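Local coordinates for protein transcriptional regulator, MarR family (Silicibacter pomeroyi DSS-3, PDB 3BJ6) that probably binds DNA as a transcription factor of the MarR family, built around a winged helix-turn-helix domain, at residues T101-G104 against E105-T109. Residues are numbered along the deposited sequence; the frame is centred on the assembly and turned at random.
Sequences TPRG and EAIIT
One face of the Arg103 guanidinium lies against Ile107, one helical turn on: CG1 sits over the centre of the plane, 3.6 Å from Arg103 CZ, while Ile107 CD1 comes within 3.6 Å of Arg103 NE. The methyl of Ala106 approaches the same group obliquely, its CB 4.2 Å from Arg103 NH1. Arg103 sets out with CG anti to the backbone N (chi1 -174°), and a bend at chi2 (54°) folds the chain forward along the helix onto the isoleucine. Ile107 also meets Val38, Leu46 of helix 40-51 and Leu83, which touches Arg103 as well; an alanine here would probably strip the guanidinium of the aliphatic cover over that face and open a gap toward Leu46 and Val38. Thr101 caps the helix: its OG1 accepts from Gly104 N at 3.2 Å in a nearly straight bond, and is also hydrogen-bonded to Gly82 O. The same first turn is closed by the backbone hydrogen bond from Glu105 N to Thr101 O, 2.8 Å. Further on, Glu105 O is gripped from opposite faces of its plane by Thr109 N and Thr109 OG1, the latter at 2.7 Å. Thr101 at the N-cap with Pro102 at N1 thus starts the long helix 102-123 directly after wing strand 97-100 of the winged helix-turn-helix fold.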
# COMPACT_ATOMS: atom_id res chain seq x y z
N THR A 101 -7.15 -26.76 -11.27
CA THR A 101 -6.88 -27.90 -12.15
C THR A 101 -5.37 -28.15 -12.12
O THR A 101 -4.62 -27.34 -11.57
CB THR A 101 -7.29 -27.58 -13.60
OG1 THR A 101 -6.54 -26.45 -14.07
CG2 THR A 101 -8.79 -27.30 -13.70
N PRO A 102 -4.91 -29.31 -12.66
CA PRO A 102 -3.45 -29.51 -12.74
C PRO A 102 -2.70 -28.36 -13.44
O PRO A 102 -1.62 -27.98 -12.98
CB PRO A 102 -3.31 -30.84 -13.51
CG PRO A 102 -4.59 -31.60 -13.14
CD PRO A 102 -5.66 -30.49 -13.15
N ARG A 103 -3.26 -27.79 -14.50
CA ARG A 103 -2.67 -26.59 -15.15
C ARG A 103 -2.61 -25.38 -14.22
O ARG A 103 -1.58 -24.69 -14.13
CB ARG A 103 -3.43 -26.24 -16.45
CG ARG A 103 -2.80 -25.08 -17.27
CD ARG A 103 -1.30 -25.32 -17.62
NE ARG A 103 -0.71 -24.13 -18.26
CZ ARG A 103 0.57 -23.75 -18.15
NH1 ARG A 103 1.43 -24.46 -17.42
NH2 ARG A 103 0.98 -22.64 -18.77
N GLY A 104 -3.72 -25.09 -13.54
CA GLY A 104 -3.74 -23.99 -12.56
C GLY A 104 -2.70 -24.20 -11.48
O GLY A 104 -2.01 -23.26 -11.07
N GLU A 105 -2.61 -25.44 -11.02
CA GLU A 105 -1.62 -25.87 -10.04
C GLU A 105 -0.17 -25.64 -10.52
O GLU A 105 0.67 -25.13 -9.76
CB GLU A 105 -1.86 -27.35 -9.70
CG GLU A 105 -1.06 -27.88 -8.52
CD GLU A 105 -1.75 -29.06 -7.81
OE1 GLU A 105 -1.40 -29.31 -6.64
OE2 GLU A 105 -2.64 -29.71 -8.40
N ALA A 106 0.12 -26.00 -11.77
CA ALA A 106 1.46 -25.80 -12.37
C ALA A 106 1.80 -24.29 -12.45
O ALA A 106 2.90 -23.89 -12.10
CB ALA A 106 1.55 -26.45 -13.74
N ILE A 107 0.84 -23.49 -12.90
CA ILE A 107 1.04 -22.05 -13.04
C ILE A 107 1.33 -21.38 -11.68
O ILE A 107 2.33 -20.67 -11.55
CB ILE A 107 -0.16 -21.41 -13.75
CG1 ILE A 107 -0.05 -21.73 -15.25
CG2 ILE A 107 -0.16 -19.89 -13.51
CD1 ILE A 107 -1.31 -21.38 -16.04
N ILE A 108 0.51 -21.64 -10.67
CA ILE A 108 0.73 -20.92 -9.38
C ILE A 108 2.03 -21.39 -8.70
O ILE A 108 2.75 -20.58 -8.10
CB ILE A 108 -0.54 -20.89 -8.43
CG1 ILE A 108 -0.31 -19.91 -7.27
CG2 ILE A 108 -0.88 -22.30 -7.93
CD1 ILE A 108 -0.17 -18.44 -7.71
N THR A 109 2.37 -22.67 -8.87
CA THR A 109 3.63 -23.21 -8.37
C THR A 109 4.81 -22.50 -9.00
O THR A 109 5.77 -22.13 -8.31
CB THR A 109 3.74 -24.73 -8.65
OG1 THR A 109 2.66 -25.39 -7.97
CG2 THR A 109 5.05 -25.31 -8.14